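Local atomic coordinates of benzoate transport porin BenP (Acinetobacter baumannii AB307-0294, PDB entry 5DL8), a protein that forms a beta-barrel of the OprD porin family in the outer membrane and probably lets small solutes such as benzoate pass. Residues Y112-A117 against R146-S151; L244-K249 against L269-K274; I262-I267 against G289-P294; Y381-Y386 against G395-F400. All coordinates share one frame; numbering follows the deposited sequence.

Contact 1 (Y112-A117 against R146-S151); sequences YLKYGA and RQLLTS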
loop_
_atom_site.group_PDB
_atom_site.type_symbol
_atom_site.label_atom_id
_atom_site.label_comp_id
_atom_site.label_asym_id
_atom_site.label_seq_id
_atom_site.Cartn_x
_atom_site.Cartn_y
_atom_site.Cartn_z
ATOM N N TYR A 112 -3.723 13.972 15.486
ATOM C CA TYR A 112 -3.230 14.547 14.227
ATOM C C TYR A 112 -4.376 14.604 13.234
ATOM O O TYR A 112 -5.329 13.834 13.345
ATOM C CB TYR A 112 -2.010 13.817 13.654
ATOM C CG TYR A 112 -2.185 12.467 12.984
ATOM C CD1 TYR A 112 -2.781 11.418 13.660
ATOM C CD2 TYR A 112 -1.531 12.182 11.723
ATOM C CE1 TYR A 112 -2.840 10.164 13.165
ATOM C CE2 TYR A 112 -1.647 10.890 11.137
ATOM C CZ TYR A 112 -2.276 9.876 11.866
ATOM O OH TYR A 112 -2.388 8.593 11.331
ATOM N N LEU A 113 -4.259 15.603 12.354
ATOM C CA LEU A 113 -5.226 15.993 11.388
ATOM C C LEU A 113 -4.584 16.028 10.039
ATOM O O LEU A 113 -3.540 16.752 9.905
ATOM C CB LEU A 113 -5.668 17.435 11.659
ATOM C CG LEU A 113 -6.670 18.033 10.671
ATOM C CD1 LEU A 113 -8.037 17.399 10.750
ATOM C CD2 LEU A 113 -6.782 19.525 10.994
ATOM N N LYS A 114 -5.204 15.326 9.073
ATOM C CA LYS A 114 -4.868 15.468 7.600
ATOM C C LYS A 114 -6.066 16.118 6.866
ATOM O O LYS A 114 -7.203 15.953 7.309
ATOM C CB LYS A 114 -4.652 14.128 7.012
ATOM C CG LYS A 114 -3.503 13.305 7.524
ATOM C CD LYS A 114 -3.637 11.904 6.993
ATOM C CE LYS A 114 -2.365 11.112 7.169
ATOM N NZ LYS A 114 -1.283 11.621 6.219
ATOM N N TYR A 115 -5.801 16.824 5.771
ATOM C CA TYR A 115 -6.779 17.267 4.837
ATOM C C TYR A 115 -6.135 17.536 3.444
ATOM O O TYR A 115 -4.940 17.775 3.330
ATOM C CB TYR A 115 -7.550 18.516 5.304
ATOM C CG TYR A 115 -6.669 19.722 5.553
ATOM C CD1 TYR A 115 -6.034 19.882 6.766
ATOM C CD2 TYR A 115 -6.486 20.735 4.584
ATOM C CE1 TYR A 115 -5.208 20.998 7.020
ATOM C CE2 TYR A 115 -5.678 21.850 4.819
ATOM C CZ TYR A 115 -5.049 21.955 6.058
ATOM O OH TYR A 115 -4.263 23.002 6.430
ATOM N N GLY A 116 -6.991 17.531 2.418
ATOM C CA GLY A 116 -6.621 17.807 1.032
ATOM C C GLY A 116 -7.818 18.134 0.144
ATOM O O GLY A 116 -8.999 17.989 0.538
ATOM N N ALA A 117 -7.491 18.598 -1.054
ATOM C CA ALA A 117 -8.489 18.892 -2.084
ATOM C C ALA A 117 -7.872 18.666 -3.415
ATOM O O ALA A 117 -6.653 18.630 -3.538
ATOM C CB ALA A 117 -9.017 20.311 -1.962
ATOM N N ARG A 146 -2.644 1.038 9.061
ATOM C CA ARG A 146 -2.473 1.499 10.455
ATOM C C ARG A 146 -3.687 2.356 10.904
ATOM O O ARG A 146 -4.777 1.794 11.004
ATOM C CB ARG A 146 -1.118 2.211 10.588
ATOM C CG ARG A 146 0.140 1.388 10.303
ATOM C CD ARG A 146 0.176 0.145 11.106
ATOM N NE ARG A 146 1.529 -0.404 11.225
ATOM C CZ ARG A 146 2.242 -1.038 10.253
ATOM N NH1 ARG A 146 1.789 -1.209 8.990
ATOM N NH2 ARG A 146 3.473 -1.440 10.559
ATOM N N GLN A 147 -3.513 3.677 11.066
ATOM C CA GLN A 147 -4.588 4.526 11.445
ATOM C C GLN A 147 -5.001 5.419 10.288
ATOM O O GLN A 147 -5.755 4.948 9.396
ATOM C CB GLN A 147 -4.247 5.276 12.751
ATOM C CG GLN A 147 -5.290 6.214 13.300
ATOM C CD GLN A 147 -6.701 5.651 13.297
ATOM O OE1 GLN A 147 -7.358 5.628 12.254
ATOM N NE2 GLN A 147 -7.212 5.266 14.475
ATOM N N LEU A 148 -4.522 6.647 10.206
ATOM C CA LEU A 148 -4.887 7.498 8.995
ATOM C C LEU A 148 -4.132 6.984 7.697
ATOM O O LEU A 148 -3.190 6.154 7.809
ATOM C CB LEU A 148 -4.728 8.978 9.287
ATOM C CG LEU A 148 -5.439 9.496 10.572
ATOM C CD1 LEU A 148 -5.358 11.020 10.666
ATOM C CD2 LEU A 148 -6.906 9.014 10.513
ATOM N N LEU A 149 -4.590 7.419 6.529
ATOM C CA LEU A 149 -4.177 6.881 5.195
ATOM C C LEU A 149 -3.232 7.867 4.449
ATOM O O LEU A 149 -3.362 9.126 4.458
ATOM C CB LEU A 149 -5.389 6.743 4.338
ATOM C CG LEU A 149 -6.318 5.525 4.404
ATOM C CD1 LEU A 149 -6.488 4.943 5.755
ATOM C CD2 LEU A 149 -7.670 5.754 3.743
ATOM N N THR A 150 -2.213 7.290 3.857
ATOM C CA THR A 150 -1.245 8.003 2.987
ATOM C C THR A 150 -1.975 8.556 1.756
ATOM O O THR A 150 -2.842 7.905 1.178
ATOM C CB THR A 150 -0.111 7.025 2.605
ATOM O OG1 THR A 150 0.375 6.481 3.829
ATOM C CG2 THR A 150 1.106 7.651 1.784
ATOM N N SER A 151 -1.700 9.793 1.418
ATOM C CA SER A 151 -2.028 10.356 0.117
ATOM C C SER A 151 -0.840 11.171 -0.397
ATOM O O SER A 151 0.209 11.263 0.309
ATOM C CB SER A 151 -3.287 11.187 0.266
ATOM O OG SER A 151 -3.066 12.364 1.046
HETATM O O HOH W 1 -3.103 11.742 3.589
#

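Contact 2 (L244-K249 against L269-K274); sequences LTSKFK and LLETVK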
loop_
_atom_site.group_PDB
_atom_site.type_symbol
_atom_site.label_atom_id
_atom_site.label_comp_id
_atom_site.label_asym_id
_atom_site.label_seq_id
_atom_site.Cartn_x
_atom_site.Cartn_y
_atom_site.Cartn_z
ATOM N N LEU A 244 -7.308 -20.434 -11.119
ATOM C CA LEU A 244 -5.896 -20.322 -10.758
ATOM C C LEU A 244 -5.386 -19.002 -11.260
ATOM O O LEU A 244 -5.567 -18.663 -12.406
ATOM C CB LEU A 244 -5.071 -21.481 -11.299
ATOM C CG LEU A 244 -3.561 -21.272 -11.169
ATOM C CD1 LEU A 244 -3.160 -21.430 -9.660
ATOM C CD2 LEU A 244 -2.737 -22.155 -12.093
ATOM N N THR A 245 -4.766 -18.282 -10.350
ATOM C CA THR A 245 -4.156 -16.976 -10.596
ATOM C C THR A 245 -2.625 -17.114 -10.580
ATOM O O THR A 245 -2.040 -17.581 -9.571
ATOM C CB THR A 245 -4.663 -15.851 -9.622
ATOM O OG1 THR A 245 -5.998 -15.578 -10.016
ATOM C CG2 THR A 245 -3.836 -14.483 -9.817
ATOM N N SER A 246 -2.012 -16.752 -11.701
ATOM C CA SER A 246 -0.545 -16.736 -11.866
ATOM C C SER A 246 -0.048 -15.340 -12.127
ATOM O O SER A 246 -0.439 -14.696 -13.159
ATOM C CB SER A 246 -0.134 -17.526 -13.094
ATOM O OG SER A 246 -0.779 -18.783 -12.927
ATOM N N LYS A 247 0.871 -14.941 -11.280
ATOM C CA LYS A 247 1.473 -13.690 -11.436
ATOM C C LYS A 247 2.984 -13.765 -11.559
ATOM O O LYS A 247 3.598 -14.490 -10.780
ATOM C CB LYS A 247 1.207 -12.861 -10.223
ATOM C CG LYS A 247 -0.165 -12.384 -10.157
ATOM C CD LYS A 247 -0.316 -11.430 -8.959
ATOM C CE LYS A 247 -1.746 -11.374 -8.395
ATOM N NZ LYS A 247 -1.852 -10.329 -7.336
ATOM N N PHE A 248 3.554 -12.966 -12.488
ATOM C CA PHE A 248 4.993 -12.783 -12.565
ATOM C C PHE A 248 5.267 -11.365 -12.418
ATOM O O PHE A 248 4.723 -10.610 -13.173
ATOM C CB PHE A 248 5.507 -13.237 -13.919
ATOM C CG PHE A 248 6.968 -12.934 -14.199
ATOM C CD1 PHE A 248 7.975 -13.743 -13.700
ATOM C CD2 PHE A 248 7.326 -11.889 -15.081
ATOM C CE1 PHE A 248 9.353 -13.428 -13.987
ATOM C CE2 PHE A 248 8.706 -11.586 -15.410
ATOM C CZ PHE A 248 9.720 -12.375 -14.878
ATOM N N LYS A 249 6.174 -11.024 -11.525
ATOM C CA LYS A 249 6.514 -9.672 -11.284
ATOM C C LYS A 249 8.028 -9.411 -11.381
ATOM O O LYS A 249 8.831 -10.130 -10.779
ATOM C CB LYS A 249 6.018 -9.277 -9.878
ATOM C CG LYS A 249 4.487 -9.456 -9.835
ATOM C CD LYS A 249 3.866 -9.315 -8.490
ATOM C CE LYS A 249 2.414 -9.032 -8.491
ATOM N NZ LYS A 249 2.140 -7.626 -8.693
ATOM N N LEU A 269 7.207 -14.788 -8.416
ATOM C CA LEU A 269 6.189 -15.648 -8.978
ATOM C C LEU A 269 5.183 -15.995 -7.867
ATOM O O LEU A 269 5.565 -16.414 -6.757
ATOM C CB LEU A 269 6.869 -16.891 -9.556
ATOM C CG LEU A 269 5.863 -17.873 -10.205
ATOM C CD1 LEU A 269 5.120 -17.365 -11.449
ATOM C CD2 LEU A 269 6.485 -19.257 -10.557
ATOM N N LEU A 270 3.900 -15.757 -8.114
ATOM C CA LEU A 270 2.871 -16.183 -7.245
ATOM C C LEU A 270 1.822 -16.984 -7.936
ATOM O O LEU A 270 1.315 -16.569 -9.025
ATOM C CB LEU A 270 2.186 -14.946 -6.675
ATOM C CG LEU A 270 1.107 -15.140 -5.583
ATOM C CD1 LEU A 270 1.608 -15.883 -4.370
ATOM C CD2 LEU A 270 0.560 -13.775 -5.173
ATOM N N GLU A 271 1.422 -18.075 -7.295
ATOM C CA GLU A 271 0.340 -18.912 -7.823
ATOM C C GLU A 271 -0.658 -19.065 -6.707
ATOM O O GLU A 271 -0.328 -19.704 -5.703
ATOM C CB GLU A 271 0.759 -20.335 -8.170
ATOM C CG GLU A 271 1.858 -20.480 -9.145
ATOM C CD GLU A 271 1.424 -20.078 -10.517
ATOM O OE1 GLU A 271 0.286 -20.321 -10.890
ATOM O OE2 GLU A 271 2.212 -19.419 -11.193
ATOM N N THR A 272 -1.891 -18.733 -6.996
ATOM C CA THR A 272 -2.977 -18.695 -6.037
ATOM C C THR A 272 -4.214 -19.501 -6.540
ATOM O O THR A 272 -4.732 -19.202 -7.566
ATOM C CB THR A 272 -3.252 -17.158 -5.839
ATOM O OG1 THR A 272 -2.349 -16.647 -4.839
ATOM C CG2 THR A 272 -4.641 -16.791 -5.515
ATOM N N VAL A 273 -4.739 -20.442 -5.795
ATOM C CA VAL A 273 -5.897 -21.142 -6.310
ATOM C C VAL A 273 -7.121 -20.924 -5.362
ATOM O O VAL A 273 -6.926 -20.930 -4.129
ATOM C CB VAL A 273 -5.482 -22.563 -6.645
ATOM C CG1 VAL A 273 -4.946 -23.265 -5.427
ATOM C CG2 VAL A 273 -6.612 -23.328 -7.314
ATOM N N LYS A 274 -8.291 -20.539 -5.937
ATOM C CA LYS A 274 -9.627 -20.515 -5.239
ATOM C C LYS A 274 -10.477 -21.709 -5.665
ATOM O O LYS A 274 -10.838 -21.852 -6.892
ATOM C CB LYS A 274 -10.464 -19.313 -5.639
ATOM C CG LYS A 274 -10.166 -18.044 -4.846
ATOM C CD LYS A 274 -9.772 -16.896 -5.776
ATOM C CE LYS A 274 -9.778 -15.551 -5.092
ATOM N NZ LYS A 274 -10.573 -14.618 -5.937
#

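Contact 3 (I262-I267 against G289-P294); sequences IDAENI and GESAYP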
loop_
_atom_site.group_PDB
_atom_site.type_symbol
_atom_site.label_atom_id
_atom_site.label_comp_id
_atom_site.label_asym_id
_atom_site.label_seq_id
_atom_site.Cartn_x
_atom_site.Cartn_y
_atom_site.Cartn_z
ATOM N N ILE A 262 22.191 2.284 -5.403
ATOM C CA ILE A 262 21.033 1.413 -5.507
ATOM C C ILE A 262 21.299 0.547 -6.777
ATOM O O ILE A 262 21.634 1.064 -7.835
ATOM C CB ILE A 262 19.786 2.249 -5.478
ATOM C CG1 ILE A 262 19.573 2.881 -4.039
ATOM C CG2 ILE A 262 18.625 1.442 -5.935
ATOM C CD1 ILE A 262 18.489 3.991 -3.891
ATOM N N ASP A 263 21.355 -0.776 -6.587
ATOM C CA ASP A 263 21.555 -1.764 -7.631
ATOM C C ASP A 263 20.754 -3.050 -7.233
ATOM O O ASP A 263 21.300 -3.998 -6.599
ATOM C CB ASP A 263 22.987 -2.110 -7.678
ATOM C CG ASP A 263 23.275 -3.163 -8.748
ATOM O OD1 ASP A 263 22.772 -2.995 -9.860
ATOM O OD2 ASP A 263 24.012 -4.107 -8.462
ATOM N N ALA A 264 19.488 -3.098 -7.578
ATOM C CA ALA A 264 18.700 -4.281 -7.244
ATOM C C ALA A 264 17.611 -4.670 -8.212
ATOM O O ALA A 264 16.858 -3.817 -8.725
ATOM C CB ALA A 264 18.061 -4.096 -5.833
ATOM N N GLU A 265 17.473 -5.969 -8.359
ATOM C CA GLU A 265 16.305 -6.563 -9.106
ATOM C C GLU A 265 15.474 -7.382 -8.098
ATOM O O GLU A 265 16.070 -8.055 -7.184
ATOM C CB GLU A 265 16.725 -7.535 -10.193
ATOM C CG GLU A 265 17.481 -6.878 -11.294
ATOM C CD GLU A 265 17.932 -7.929 -12.337
ATOM O OE1 GLU A 265 18.866 -8.719 -11.991
ATOM O OE2 GLU A 265 17.276 -8.026 -13.429
ATOM N N ASN A 266 14.173 -7.402 -8.302
ATOM C CA ASN A 266 13.247 -8.276 -7.481
ATOM C C ASN A 266 12.361 -9.067 -8.417
ATOM O O ASN A 266 11.565 -8.534 -9.206
ATOM C CB ASN A 266 12.516 -7.460 -6.426
ATOM C CG ASN A 266 11.363 -8.214 -5.731
ATOM O OD1 ASN A 266 10.944 -9.253 -6.137
ATOM N ND2 ASN A 266 10.801 -7.606 -4.728
ATOM N N ILE A 267 12.606 -10.356 -8.441
ATOM C CA ILE A 267 11.871 -11.203 -9.324
ATOM C C ILE A 267 10.951 -12.062 -8.462
ATOM O O ILE A 267 11.433 -12.703 -7.546
ATOM C CB ILE A 267 12.851 -12.114 -10.170
ATOM C CG1 ILE A 267 13.852 -11.186 -10.848
ATOM C CG2 ILE A 267 12.103 -12.846 -11.215
ATOM C CD1 ILE A 267 14.835 -11.810 -11.850
ATOM N N GLY A 289 21.583 -8.453 -7.083
ATOM C CA GLY A 289 22.368 -7.260 -7.223
ATOM C C GLY A 289 23.164 -6.966 -5.981
ATOM O O GLY A 289 23.221 -7.781 -5.042
ATOM N N GLU A 290 23.836 -5.846 -6.030
ATOM C CA GLU A 290 24.696 -5.446 -5.003
ATOM C C GLU A 290 24.016 -4.607 -3.874
ATOM O O GLU A 290 24.746 -4.142 -2.989
ATOM C CB GLU A 290 25.907 -4.684 -5.625
ATOM C CG GLU A 290 26.774 -5.633 -6.395
ATOM C CD GLU A 290 28.020 -4.934 -7.080
ATOM O OE1 GLU A 290 27.985 -3.696 -7.288
ATOM O OE2 GLU A 290 28.998 -5.686 -7.335
ATOM N N SER A 291 22.696 -4.403 -3.902
ATOM C CA SER A 291 22.039 -3.719 -2.801
ATOM C C SER A 291 20.741 -4.465 -2.439
ATOM O O SER A 291 20.233 -5.318 -3.191
ATOM C CB SER A 291 21.786 -2.249 -3.092
ATOM O OG SER A 291 20.586 -2.062 -3.867
ATOM N N ALA A 292 20.260 -4.182 -1.201
ATOM C CA ALA A 292 18.847 -4.428 -0.848
ATOM C C ALA A 292 17.907 -3.668 -1.827
ATOM O O ALA A 292 18.291 -2.632 -2.440
ATOM C CB ALA A 292 18.582 -3.944 0.616
ATOM N N TYR A 293 16.676 -4.186 -1.973
ATOM C CA TYR A 293 15.652 -3.527 -2.744
ATOM C C TYR A 293 15.179 -2.270 -1.964
ATOM O O TYR A 293 14.799 -2.391 -0.866
ATOM C CB TYR A 293 14.469 -4.446 -3.125
ATOM C CG TYR A 293 13.687 -3.802 -4.221
ATOM C CD1 TYR A 293 14.081 -3.973 -5.523
ATOM C CD2 TYR A 293 12.659 -2.922 -3.972
ATOM C CE1 TYR A 293 13.453 -3.332 -6.548
ATOM C CE2 TYR A 293 12.032 -2.232 -5.004
ATOM C CZ TYR A 293 12.447 -2.436 -6.284
ATOM O OH TYR A 293 11.929 -1.795 -7.412
ATOM N N PRO A 294 15.276 -1.054 -2.537
ATOM C CA PRO A 294 14.931 0.202 -1.804
ATOM C C PRO A 294 13.464 0.523 -1.686
ATOM O O PRO A 294 12.687 0.328 -2.593
ATOM C CB PRO A 294 15.579 1.276 -2.715
ATOM C CG PRO A 294 15.416 0.720 -4.080
ATOM C CD PRO A 294 15.563 -0.770 -3.971
#

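Contact 4 (Y381-Y386 against G395-F400); sequences YIRIDY and GEDRLF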
loop_
_atom_site.group_PDB
_atom_site.type_symbol
_atom_site.label_atom_id
_atom_site.label_comp_id
_atom_site.label_asym_id
_atom_site.label_seq_id
_atom_site.Cartn_x
_atom_site.Cartn_y
_atom_site.Cartn_z
ATOM N N TYR A 381 -8.698 -8.382 13.203
ATOM C CA TYR A 381 -7.583 -8.777 14.024
ATOM C C TYR A 381 -6.447 -9.373 13.108
ATOM O O TYR A 381 -6.668 -10.336 12.279
ATOM C CB TYR A 381 -7.964 -9.851 15.049
ATOM C CG TYR A 381 -6.790 -10.382 15.858
ATOM C CD1 TYR A 381 -6.035 -9.529 16.675
ATOM C CD2 TYR A 381 -6.371 -11.664 15.734
ATOM C CE1 TYR A 381 -4.926 -9.965 17.389
ATOM C CE2 TYR A 381 -5.249 -12.133 16.453
ATOM C CZ TYR A 381 -4.520 -11.256 17.280
ATOM O OH TYR A 381 -3.384 -11.678 17.985
ATOM N N ILE A 382 -5.246 -8.848 13.351
ATOM C CA ILE A 382 -4.042 -9.219 12.679
ATOM C C ILE A 382 -2.961 -9.579 13.690
ATOM O O ILE A 382 -2.671 -8.812 14.694
ATOM C CB ILE A 382 -3.607 -8.161 11.688
ATOM C CG1 ILE A 382 -4.551 -8.181 10.518
ATOM C CG2 ILE A 382 -2.265 -8.556 11.028
ATOM C CD1 ILE A 382 -4.564 -6.929 9.688
ATOM N N ARG A 383 -2.394 -10.758 13.503
ATOM C CA ARG A 383 -1.302 -11.235 14.349
ATOM C C ARG A 383 -0.045 -11.465 13.494
ATOM O O ARG A 383 -0.072 -12.285 12.544
ATOM C CB ARG A 383 -1.670 -12.537 15.142
ATOM C CG ARG A 383 -0.532 -13.223 15.884
ATOM C CD ARG A 383 -0.129 -12.368 17.076
ATOM N NE ARG A 383 1.128 -12.865 17.707
ATOM C CZ ARG A 383 1.629 -12.422 18.880
ATOM N NH1 ARG A 383 1.004 -11.512 19.601
ATOM N NH2 ARG A 383 2.759 -12.892 19.321
ATOM N N ILE A 384 1.047 -10.783 13.841
ATOM C CA ILE A 384 2.344 -10.968 13.196
ATOM C C ILE A 384 3.351 -11.542 14.154
ATOM O O ILE A 384 3.461 -11.099 15.333
ATOM C CB ILE A 384 2.799 -9.642 12.612
ATOM C CG1 ILE A 384 1.837 -9.239 11.454
ATOM C CG2 ILE A 384 4.215 -9.740 11.971
ATOM C CD1 ILE A 384 1.805 -7.751 11.423
ATOM N N ASP A 385 3.991 -12.608 13.746
ATOM C CA ASP A 385 5.189 -13.149 14.433
ATOM C C ASP A 385 6.381 -13.204 13.442
ATOM O O ASP A 385 6.348 -14.005 12.429
ATOM C CB ASP A 385 4.967 -14.581 15.027
ATOM C CG ASP A 385 3.924 -14.580 16.154
ATOM O OD1 ASP A 385 4.382 -14.381 17.331
ATOM O OD2 ASP A 385 2.693 -14.778 15.878
ATOM N N TYR A 386 7.451 -12.473 13.827
ATOM C CA TYR A 386 8.707 -12.377 13.107
ATOM C C TYR A 386 9.798 -12.982 13.918
ATOM O O TYR A 386 9.989 -12.656 15.065
ATOM C CB TYR A 386 9.013 -10.902 12.812
ATOM C CG TYR A 386 10.392 -10.655 12.163
ATOM C CD1 TYR A 386 10.631 -11.008 10.809
ATOM C CD2 TYR A 386 11.471 -10.136 12.905
ATOM C CE1 TYR A 386 11.869 -10.801 10.212
ATOM C CE2 TYR A 386 12.720 -9.953 12.301
ATOM C CZ TYR A 386 12.905 -10.281 10.942
ATOM O OH TYR A 386 14.106 -10.086 10.339
ATOM N N GLY A 395 6.476 -10.045 18.306
ATOM C CA GLY A 395 5.034 -10.369 18.127
ATOM C C GLY A 395 4.225 -9.092 18.125
ATOM O O GLY A 395 4.355 -8.295 19.023
ATOM N N GLU A 396 3.388 -8.927 17.121
ATOM C CA GLU A 396 2.588 -7.768 16.921
ATOM C C GLU A 396 1.133 -8.133 16.805
ATOM O O GLU A 396 0.785 -8.975 15.911
ATOM C CB GLU A 396 2.984 -6.998 15.687
ATOM C CG GLU A 396 2.185 -5.729 15.426
ATOM C CD GLU A 396 2.735 -4.843 14.263
ATOM O OE1 GLU A 396 3.876 -5.039 13.849
ATOM O OE2 GLU A 396 2.023 -4.002 13.687
ATOM N N ASP A 397 0.299 -7.435 17.631
ATOM C CA ASP A 397 -1.139 -7.468 17.545
ATOM C C ASP A 397 -1.717 -6.178 16.975
ATOM O O ASP A 397 -1.327 -5.079 17.331
ATOM C CB ASP A 397 -1.761 -7.728 18.938
ATOM C CG ASP A 397 -1.267 -8.967 19.563
ATOM O OD1 ASP A 397 -1.579 -10.068 19.156
ATOM O OD2 ASP A 397 -0.551 -8.879 20.492
ATOM N N ARG A 398 -2.695 -6.314 16.092
ATOM C CA ARG A 398 -3.450 -5.188 15.564
ATOM C C ARG A 398 -4.908 -5.552 15.611
ATOM O O ARG A 398 -5.277 -6.657 15.094
ATOM C CB ARG A 398 -3.071 -4.869 14.142
ATOM C CG ARG A 398 -1.551 -4.675 13.862
ATOM C CD ARG A 398 -1.347 -4.111 12.468
ATOM N NE ARG A 398 0.031 -4.167 12.031
ATOM C CZ ARG A 398 0.484 -4.444 10.777
ATOM N NH1 ARG A 398 -0.307 -4.649 9.648
ATOM N NH2 ARG A 398 1.792 -4.474 10.624
ATOM N N LEU A 399 -5.692 -4.656 16.220
ATOM C CA LEU A 399 -7.117 -4.872 16.464
ATOM C C LEU A 399 -7.862 -3.634 16.093
ATOM O O LEU A 399 -7.497 -2.489 16.509
ATOM C CB LEU A 399 -7.414 -5.211 17.955
ATOM C CG LEU A 399 -8.873 -5.688 18.323
ATOM C CD1 LEU A 399 -9.368 -7.014 17.645
ATOM C CD2 LEU A 399 -9.056 -5.837 19.826
ATOM N N PHE A 400 -8.843 -3.808 15.215
ATOM C CA PHE A 400 -9.513 -2.657 14.596
ATOM C C PHE A 400 -11.002 -2.840 14.740
ATOM O O PHE A 400 -11.511 -3.974 14.499
ATOM C CB PHE A 400 -9.195 -2.534 13.114
ATOM C CG PHE A 400 -7.712 -2.271 12.792
ATOM C CD1 PHE A 400 -7.146 -1.057 12.994
ATOM C CD2 PHE A 400 -6.910 -3.277 12.221
ATOM C CE1 PHE A 400 -5.803 -0.832 12.714
ATOM C CE2 PHE A 400 -5.567 -3.081 11.869
ATOM C CZ PHE A 400 -5.005 -1.843 12.113
#

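Contact 1 (Y112-A117 against R146-S151)
From its CB on strand 107-123, Tyr112 sends CG into the crowded position between the backbone N and the carbonyl carbon (chi1 75°), which turns the ring toward Leu148, the two side chains meeting tip to tip. Leu148 CD1 lies over one face of the ring, offset toward the rim: it sits 3.6 Å from the centroid of the Tyr112 ring, 16° off the normal, a CH-pi contact. Farther out, Tyr112 CZ meets Leu148 CG at 3.4 Å. The tip then changes character. Tyr112 OH accepts a hydrogen bond from Leu148 N at 3.1 Å, bent to 142°, and is also bonded to Arg178 O, so two backbone groups fix the ring's far end. In OprD-type porins, loops folded inward from the barrel wall narrow the channel, and 146-151, in the loop between strands 132-133 and 151-153, lies against strand 107-123 in a way consistent with such a constriction element. Two residues along the strand, Lys114 passes Leu148 in the opposite direction, its CE 3.8 Å from Leu148 CB. The chain bends at chi4, and Lys114 NZ donates to a water at 3.2 Å. That water donates in turn to Leu149 O at 2.8 Å and to Ser151 OG at 2.6 Å, while the ammonium also binds the carbonyls of Pro177 and Glu180.

Contact 2 (L244-K249 against L269-K274)
Strands 243-255 and 263-275 form a beta hairpin of the porin barrel wall, and here their short segments run antiparallel at 168° with axes 4.6 Å apart. Backbone bonding comes first. Thr245 and Thr272 make one hydrogen-bonded pair, Thr245 N reaching Thr272 O at 2.9 Å and a nearly straight 173°; Lys247 and Leu270 make the next, with Lys247 N 2.8 Å from Leu270 O. All four bonds lie in the planes of their carbonyls, and CA-H...O contacts fill in at the non-hydrogen-bonded pairs, as where Glu271 CA stands 3.2 Å from Thr245 O. The same two pairs set Thr245 beside Thr272 and Lys247 beside Leu270 on one face.

The apolar pair is on the other face: Leu244, with CG anti to its backbone N, carries CD1 across to Val273 CB at 4.0 Å. Leu244 CD1 also packs on Thr272 O (3.4 Å), as Leu269 CD1 does on Lys247 O (3.3 Å). This face also bears Ser246 and Phe248 and meets bound detergent, as expected of a membrane-facing surface.

Here too, Glu271 folds back at chi2 (-70°), and Ser246 OG donates to the syn lone pair of Glu271 OE1 at 2.8 Å.

Contact 3 (I262-I267 against G289-P294)
At the start of barrel strand 263-275, the loop that follows strand 278-288 turns back across the strand's first residues, and the contact is the seam between that loop and the wall. Asp263 holds most of it. Its backbone N donates to Ser291 OG at 3.1 Å and 165°, while its carbonyl O takes Ser291 N, also at 3.1 Å, along a bent path of 141° from above the carbonyl plane. The side chain adds a third bond: with CG anti to the backbone N, Asp263 OD2 receives Glu290 N at 3.0 Å, again from above its plane. Ser291 thus meets both backbone polar groups of Asp263, and its OG donates onward to Ala292 O at 2.8 Å, which fixes the hydroxyl's direction. Gly289, with a phi of 123°, presses its CA to 3.5 Å from Asp263 O, where a side chain would clash with that oxygen.

Beyond this polar knot the packing turns apolar. Ala264 CB lies 4.0 Å from Tyr293 CD1, and Asn266 CB approaches the same ring carbon; the phenol itself is tied to Lys228 and meets Phe305 edge-to-face. Ile262 crosses Pro294 obliquely, its CG2 3.8 Å from Pro294 CG, and both residues also touch Tyr226 of strand 226-238.

Glu290 brings its carboxylate close to that of Asp263, the two planes nearly perpendicular. Two like charges so near would tend to raise the proton affinity of one of them, whereas the Glu290 N-H on OD2 would help to stabilise the charge of Asp263, with at most a small contribution from the long, weak pairing of OD1 with Lys254.

Contact 4 (Y381-Y386 against G395-F400)
Tyr381 and Asp397 lie side by side on one face of a barrel-wall hairpin, strands 377-388 and 394-406, their ring and carboxylate planes only 21° apart. Tyr381 OH meets Asp397 OD1 at the ring's edge, donating at 2.7 Å to the anti lone pair. Arg383 comes to the same oxygen obliquely: bent at chi2 (71°), it donates from NH1 to Asp397 OD1 at 3.0 Å, above the carboxylate plane. The other edge of this guanidinium grips Asp385 side-on, NE to OD2 at 3.1 Å and NH2 to OD1 at 3.0 Å, while one face lies over the backbone at Gly395 and Glu396. A CB on Gly395 would collide with Arg383 NH2.

On the opposite face, Ile384 crosses Arg398 and sets CD1 over the guanidinium, 3.4 Å from Arg398 NH2. Arg398 NE binds Glu396 OE2 at 2.6 Å, and Glu396 also pairs with Arg37 of strand 25-39. That strand closes the barrel against 394-406, Gly395 bonding through its backbone to the calcium ligand Asp38. Backbone bonds link Ile382 with Arg398 and Ile384 with Glu396.

With phenol and guanidinium donating to one oxygen, Asp397 is probably ionised, and Arg383, shared between two aspartates, would balance part of their charge.

All four contacts serve one barrel, but in two ways. Contacts 2 and 4 each join the neighbouring strands of a hairpin through regular antiparallel backbone ladders; contacts 1 and 3 set a loop against a strand, have no regular backbone ladder and rely on a few mixed side-chain and backbone bonds. Contact 1 is the buried one, with water and carbonyls meeting its polar ends, whereas the others are partly buried. Contacts 2 and 3 share strand 263-275 and touch where Phe248 CE1 packs 3.9 Å from Ile267 CG2. Charge is densest in contact 4 and sparse in contact 2. Contacts 1 and 4 touch where the Arg146 and Arg398 guanidinium groups come close, with Glu396 nearby, and where Arg146 O packs on Phe400 CE1.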